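Local coordinates for protein alginate lyase (Bacteroides ovatus, PDB 3NNB) that probably cleaves the polysaccharide alginate by beta-elimination, using a largely helical fold, at residues W345-R349 with I375-L381; V133-D137 with G194-W198. The contacts are given in a common frame with arbitrary orientation. Numbering follows the deposited sequence.

Contact 1 of 2, residues W345-R349 with I375-L381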
loop_
_atom_site.group_PDB
_atom_site.type_symbol
_atom_site.label_atom_id
_atom_site.label_comp_id
_atom_site.label_asym_id
_atom_site.label_seq_id
_atom_site.Cartn_x
_atom_site.Cartn_y
_atom_site.Cartn_z
ATOM N N TRP A 345 -3.041 10.939 -11.051
ATOM C CA TRP A 345 -3.484 9.550 -11.036
ATOM C C TRP A 345 -4.543 9.280 -9.965
ATOM O O TRP A 345 -5.390 8.419 -10.158
ATOM C CB TRP A 345 -2.288 8.601 -10.961
ATOM C CG TRP A 345 -1.588 8.630 -12.252
ATOM C CD1 TRP A 345 -0.516 9.378 -12.590
ATOM C CD2 TRP A 345 -1.963 7.898 -13.442
ATOM N NE1 TRP A 345 -0.206 9.180 -13.920
ATOM C CE2 TRP A 345 -1.058 8.252 -14.447
ATOM C CE3 TRP A 345 -2.963 6.970 -13.736
ATOM C CZ2 TRP A 345 -1.135 7.717 -15.737
ATOM C CZ3 TRP A 345 -3.040 6.459 -15.013
ATOM C CH2 TRP A 345 -2.138 6.835 -15.996
ATOM N N ILE A 346 -4.552 10.031 -8.862
ATOM C CA ILE A 346 -5.722 10.036 -7.994
ATOM C C ILE A 346 -6.975 10.372 -8.814
ATOM O O ILE A 346 -8.031 9.743 -8.620
ATOM C CB ILE A 346 -5.523 11.015 -6.785
ATOM C CG1 ILE A 346 -4.433 10.484 -5.823
ATOM C CG2 ILE A 346 -6.821 11.291 -6.021
ATOM C CD1 ILE A 346 -4.747 9.142 -5.077
ATOM N N LEU A 347 -6.872 11.381 -9.696
ATOM C CA LEU A 347 -8.006 11.806 -10.497
ATOM C C LEU A 347 -8.474 10.744 -11.502
ATOM O O LEU A 347 -9.663 10.513 -11.637
ATOM C CB LEU A 347 -7.715 13.123 -11.204
ATOM C CG LEU A 347 -7.590 14.330 -10.291
ATOM C CD1 LEU A 347 -7.437 15.558 -11.159
ATOM C CD2 LEU A 347 -8.787 14.492 -9.342
ATOM N N ARG A 348 -7.530 10.053 -12.139
ATOM C CA ARG A 348 -7.869 8.871 -12.960
ATOM C C ARG A 348 -8.664 7.839 -12.177
ATOM O O ARG A 348 -9.699 7.357 -12.625
ATOM C CB ARG A 348 -6.575 8.227 -13.453
ATOM C CG ARG A 348 -6.705 6.876 -14.138
ATOM C CD ARG A 348 -7.496 6.878 -15.456
ATOM N NE ARG A 348 -6.865 7.672 -16.505
ATOM C CZ ARG A 348 -5.969 7.241 -17.403
ATOM N NH1 ARG A 348 -5.523 5.994 -17.430
ATOM N NH2 ARG A 348 -5.494 8.087 -18.290
ATOM N N ARG A 349 -8.193 7.527 -10.980
ATOM C CA ARG A 349 -8.827 6.502 -10.168
ATOM C C ARG A 349 -10.209 6.930 -9.719
ATOM O O ARG A 349 -11.155 6.124 -9.742
ATOM C CB ARG A 349 -7.912 6.156 -9.001
ATOM C CG ARG A 349 -6.596 5.570 -9.479
ATOM C CD ARG A 349 -5.525 5.602 -8.418
ATOM N NE ARG A 349 -5.869 4.783 -7.272
ATOM C CZ ARG A 349 -5.132 4.722 -6.142
ATOM N NH1 ARG A 349 -3.975 5.406 -5.992
ATOM N NH2 ARG A 349 -5.550 3.939 -5.186
ATOM N N ILE A 375 1.529 2.234 -14.455
ATOM C CA ILE A 375 0.252 2.710 -13.969
ATOM C C ILE A 375 -0.787 2.789 -15.112
ATOM O O ILE A 375 -1.970 2.627 -14.880
ATOM C CB ILE A 375 0.421 4.061 -13.210
ATOM C CG1 ILE A 375 -0.815 4.362 -12.402
ATOM C CG2 ILE A 375 0.814 5.174 -14.191
ATOM C CD1 ILE A 375 -0.533 5.331 -11.246
ATOM N N HIS A 376 -0.328 2.935 -16.355
ATOM C CA HIS A 376 -1.242 2.927 -17.491
ATOM C C HIS A 376 -1.980 1.596 -17.666
ATOM O O HIS A 376 -3.105 1.525 -18.197
ATOM C CB HIS A 376 -0.508 3.269 -18.787
ATOM C CG HIS A 376 -0.022 4.676 -18.880
ATOM N ND1 HIS A 376 -0.872 5.752 -19.096
ATOM C CD2 HIS A 376 1.229 5.182 -18.827
ATOM C CE1 HIS A 376 -0.146 6.854 -19.200
ATOM N NE2 HIS A 376 1.128 6.538 -19.021
ATOM N N LEU A 377 -1.358 0.520 -17.207
ATOM C CA LEU A 377 -1.939 -0.792 -17.276
ATOM C C LEU A 377 -2.927 -1.066 -16.118
ATOM O O LEU A 377 -3.934 -1.738 -16.299
ATOM C CB LEU A 377 -0.820 -1.852 -17.209
ATOM C CG LEU A 377 0.267 -1.884 -18.285
ATOM C CD1 LEU A 377 1.334 -2.939 -17.983
ATOM C CD2 LEU A 377 -0.345 -2.104 -19.717
ATOM N N ILE A 378 -2.609 -0.530 -14.948
ATOM C CA ILE A 378 -3.314 -0.860 -13.709
ATOM C C ILE A 378 -4.545 0.011 -13.524
ATOM O O ILE A 378 -5.568 -0.455 -13.011
ATOM C CB ILE A 378 -2.380 -0.679 -12.479
ATOM C CG1 ILE A 378 -1.171 -1.604 -12.597
ATOM C CG2 ILE A 378 -3.151 -0.928 -11.171
ATOM C CD1 ILE A 378 -1.538 -3.044 -12.867
ATOM N N TYR A 379 -4.451 1.271 -13.918
ATOM C CA TYR A 379 -5.582 2.202 -13.867
ATOM C C TYR A 379 -5.914 2.745 -15.255
ATOM O O TYR A 379 -5.853 3.955 -15.509
ATOM C CB TYR A 379 -5.263 3.338 -12.897
ATOM C CG TYR A 379 -5.044 2.814 -11.477
ATOM C CD1 TYR A 379 -6.046 2.124 -10.810
ATOM C CD2 TYR A 379 -3.856 3.053 -10.803
ATOM C CE1 TYR A 379 -5.850 1.647 -9.516
ATOM C CE2 TYR A 379 -3.669 2.600 -9.514
ATOM C CZ TYR A 379 -4.646 1.889 -8.883
ATOM O OH TYR A 379 -4.430 1.423 -7.583
ATOM N N SER A 380 -6.282 1.815 -16.152
ATOM C CA SER A 380 -6.592 2.127 -17.526
ATOM C C SER A 380 -8.010 2.704 -17.623
ATOM O O SER A 380 -8.790 2.712 -16.644
ATOM C CB SER A 380 -6.505 0.869 -18.399
ATOM O OG SER A 380 -7.634 0.007 -18.201
ATOM N N LEU A 381 -8.309 3.140 -18.832
ATOM C CA LEU A 381 -9.617 3.624 -19.226
ATOM C C LEU A 381 -10.474 2.564 -19.908
ATOM O O LEU A 381 -11.481 2.883 -20.544
ATOM C CB LEU A 381 -9.421 4.847 -20.110
ATOM C CG LEU A 381 -8.819 6.104 -19.409
ATOM C CD1 LEU A 381 -8.646 7.241 -20.424
ATOM C CD2 LEU A 381 -9.622 6.626 -18.228
HETATM O O HOH W 1 -3.511 6.060 -19.664
#

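Contact 2 of 2, residues V133-D137 with G194-W198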
loop_
_atom_site.group_PDB
_atom_site.type_symbol
_atom_site.label_atom_id
_atom_site.label_comp_id
_atom_site.label_asym_id
_atom_site.label_seq_id
_atom_site.Cartn_x
_atom_site.Cartn_y
_atom_site.Cartn_z
ATOM N N VAL A 133 10.721 -18.131 0.394
ATOM C CA VAL A 133 11.819 -17.631 1.222
ATOM C C VAL A 133 11.274 -16.680 2.293
ATOM O O VAL A 133 11.645 -16.759 3.463
ATOM C CB VAL A 133 12.909 -16.979 0.388
ATOM C CG1 VAL A 133 13.938 -16.289 1.303
ATOM C CG2 VAL A 133 13.580 -18.055 -0.515
ATOM N N TRP A 134 10.373 -15.799 1.904
ATOM C CA TRP A 134 9.886 -14.782 2.847
ATOM C C TRP A 134 8.898 -15.287 3.889
ATOM O O TRP A 134 8.959 -14.871 5.051
ATOM C CB TRP A 134 9.270 -13.573 2.108
ATOM C CG TRP A 134 9.006 -12.434 3.041
ATOM C CD1 TRP A 134 7.896 -12.214 3.789
ATOM C CD2 TRP A 134 9.957 -11.433 3.426
ATOM N NE1 TRP A 134 8.074 -11.098 4.592
ATOM C CE2 TRP A 134 9.342 -10.629 4.410
ATOM C CE3 TRP A 134 11.269 -11.135 3.025
ATOM C CZ2 TRP A 134 9.984 -9.531 4.993
ATOM C CZ3 TRP A 134 11.901 -10.039 3.582
ATOM C CH2 TRP A 134 11.274 -9.270 4.586
ATOM N N PHE A 135 7.964 -16.131 3.466
ATOM C CA PHE A 135 6.821 -16.553 4.247
ATOM C C PHE A 135 6.760 -18.005 4.741
ATOM O O PHE A 135 6.096 -18.255 5.756
ATOM C CB PHE A 135 5.528 -16.333 3.463
ATOM C CG PHE A 135 5.193 -14.892 3.197
ATOM C CD1 PHE A 135 4.583 -14.092 4.177
ATOM C CD2 PHE A 135 5.471 -14.314 1.954
ATOM C CE1 PHE A 135 4.276 -12.777 3.937
ATOM C CE2 PHE A 135 5.190 -12.966 1.728
ATOM C CZ PHE A 135 4.556 -12.211 2.716
ATOM N N LEU A 136 7.290 -18.965 3.974
ATOM C CA LEU A 136 6.958 -20.393 4.166
ATOM C C LEU A 136 8.114 -21.262 4.618
ATOM O O LEU A 136 7.877 -22.236 5.354
ATOM C CB LEU A 136 6.329 -20.999 2.906
ATOM C CG LEU A 136 5.147 -20.192 2.331
ATOM C CD1 LEU A 136 4.645 -20.849 1.010
ATOM C CD2 LEU A 136 4.023 -20.073 3.362
ATOM N N ASP A 137 9.337 -20.949 4.198
ATOM C CA ASP A 137 10.488 -21.804 4.494
ATOM C C ASP A 137 10.835 -21.634 5.984
ATOM O O ASP A 137 11.004 -20.505 6.481
ATOM C CB ASP A 137 11.708 -21.388 3.674
ATOM C CG ASP A 137 11.613 -21.718 2.174
ATOM O OD1 ASP A 137 10.737 -22.514 1.780
ATOM O OD2 ASP A 137 12.453 -21.128 1.408
ATOM N N GLY A 194 -0.469 -22.231 2.223
ATOM C CA GLY A 194 0.526 -21.651 3.112
ATOM C C GLY A 194 0.387 -20.142 3.236
ATOM O O GLY A 194 0.482 -19.590 4.346
HETATM N N MSE A 195 0.153 -19.484 2.107
HETATM C CA MSE A 195 -0.048 -18.040 2.107
HETATM C C MSE A 195 -1.345 -17.628 2.839
HETATM O O MSE A 195 -1.377 -16.656 3.621
HETATM C CB MSE A 195 -0.018 -17.504 0.676
HETATM C CG MSE A 195 1.362 -17.583 0.026
HETATM SE SE MSE A 195 2.812 -16.790 1.007
HETATM C CE MSE A 195 2.015 -15.049 1.348
ATOM N N LYS A 196 -2.434 -18.337 2.574
ATOM C CA LYS A 196 -3.697 -18.042 3.269
ATOM C C LYS A 196 -3.550 -18.289 4.778
ATOM O O LYS A 196 -4.103 -17.539 5.582
ATOM C CB LYS A 196 -4.836 -18.867 2.695
ATOM C CG LYS A 196 -5.217 -18.409 1.308
ATOM C CD LYS A 196 -6.270 -19.313 0.647
ATOM C CE LYS A 196 -7.673 -19.116 1.208
ATOM N NZ LYS A 196 -7.860 -19.795 2.522
ATOM N N GLU A 197 -2.804 -19.322 5.166
ATOM C CA GLU A 197 -2.569 -19.613 6.593
ATOM C C GLU A 197 -1.743 -18.503 7.255
ATOM O O GLU A 197 -2.039 -18.089 8.361
ATOM C CB GLU A 197 -1.909 -20.984 6.791
ATOM C CG GLU A 197 -2.906 -22.150 6.614
ATOM C CD GLU A 197 -2.299 -23.537 6.783
ATOM O OE1 GLU A 197 -1.080 -23.646 6.974
ATOM O OE2 GLU A 197 -3.065 -24.519 6.726
ATOM N N TRP A 198 -0.723 -18.000 6.554
ATOM C CA TRP A 198 0.063 -16.867 7.079
ATOM C C TRP A 198 -0.821 -15.638 7.302
ATOM O O TRP A 198 -0.810 -15.044 8.390
ATOM C CB TRP A 198 1.227 -16.534 6.143
ATOM C CG TRP A 198 2.243 -15.615 6.755
ATOM C CD1 TRP A 198 3.423 -15.996 7.345
ATOM C CD2 TRP A 198 2.228 -14.186 6.785
ATOM N NE1 TRP A 198 4.104 -14.913 7.773
ATOM C CE2 TRP A 198 3.410 -13.782 7.440
ATOM C CE3 TRP A 198 1.355 -13.214 6.311
ATOM C CZ2 TRP A 198 3.723 -12.464 7.657
ATOM C CZ3 TRP A 198 1.670 -11.901 6.526
ATOM C CH2 TRP A 198 2.852 -11.537 7.193
#

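Contact 1 of 2, residues W345-R349 with I375-L381
Trp345, Tyr379 and Arg348 bury the most surface where the helical turn 345-349 meets the short C-terminal helix and the tail that follows it. The indole of Trp345 is gripped on two fronts. Ile375 CG2 sits over its six-membered ring, 3.6 Å from the ring centroid, a CH-pi contact, while the indole points its edge at the face of His376 in a T-shaped pair with centroids 5.1 Å apart and planes at 84°. At its polar end, Trp345 NE1 is hydrogen-bonded to Thr369. Tyr379, where the chain leaves helical geometry, serves the contact with both backbone and ring: its carbonyl O accepts a hydrogen bond from Arg348 NH1 (2.8 Å), and its ring is covered by the Arg349 side chain, whose CG lies 3.7 Å from the ring centroid. The Arg349 guanidinium continues to a salt bridge with Asp287. Arg348 NH1 also donates to water 1 at 3.0 Å, which lies 2.7 Å from His376 ND1, and Leu381 CD2 packs over the guanidinium face, 3.4 Å from Arg348 NE; the same NE forms a salt bridge with Glu360. In this way the C-terminal tail is held on helix 336-351, whose Ile346 packs on helix 274-293, while Leu377 and Ile378 face helix 11-19 near the N terminus.

Contact 2 of 2, residues V133-D137 with G194-W198
Trp134, near the end of helix 121-136, turns its indole to helix 98-118, leaving Phe135 and Leu136 to meet helix 189-208. Phe135 uses both edge and face of its ring. The edge is directed at the face of the Trp198 indole, a T-shaped pair with ring centroids 4.7 Å apart and planes at 82°. Over the ring face, CE of selenomethionine Met195 makes a CH-pi contact 3.6 Å from the Phe135 centroid, and SE, oblique at 4.3 Å from that centroid, adds a Met-aromatic contact. Next, Leu136 extends CD2 to 3.6 Å from Gly194 C; a beta carbon on Gly194 would clash with this methyl, so its absence lets the two segments come close. This is helix-helix packing within the mainly helical fold, and Phe135 and Met195 also pack on Met174 and Met178 of helix 171-180. No hydrogen bond joins the segments, and Trp198 NE1 instead donates to the Met142 carbonyl. Cohesion between the two turns therefore rests on shape fit, dispersion and ring electrostatics.

How the contacts relate
From the N terminus, the chain first reaches contact 2, where the end of helix 121-136 meets helix 189-208 and closes a loop of 56 intervening residues that includes strand 148-151 and helix 171-180. Contact 1 comes later, closing a shorter loop of 25 residues, with helix 359-366 inside it, between helix 336-351 and the C-terminal tail. The two loops follow in series, neither nesting nor crossing. The centres of contact 1 and contact 2 lie about 31 Å apart, and the nearest atoms of contact 1 and contact 2 about 19 Å, so they do not touch. Contact 2 ties helix 121-136 to helix 189-208, and contact 1 brings the C-terminal end of the chain against helix 336-351.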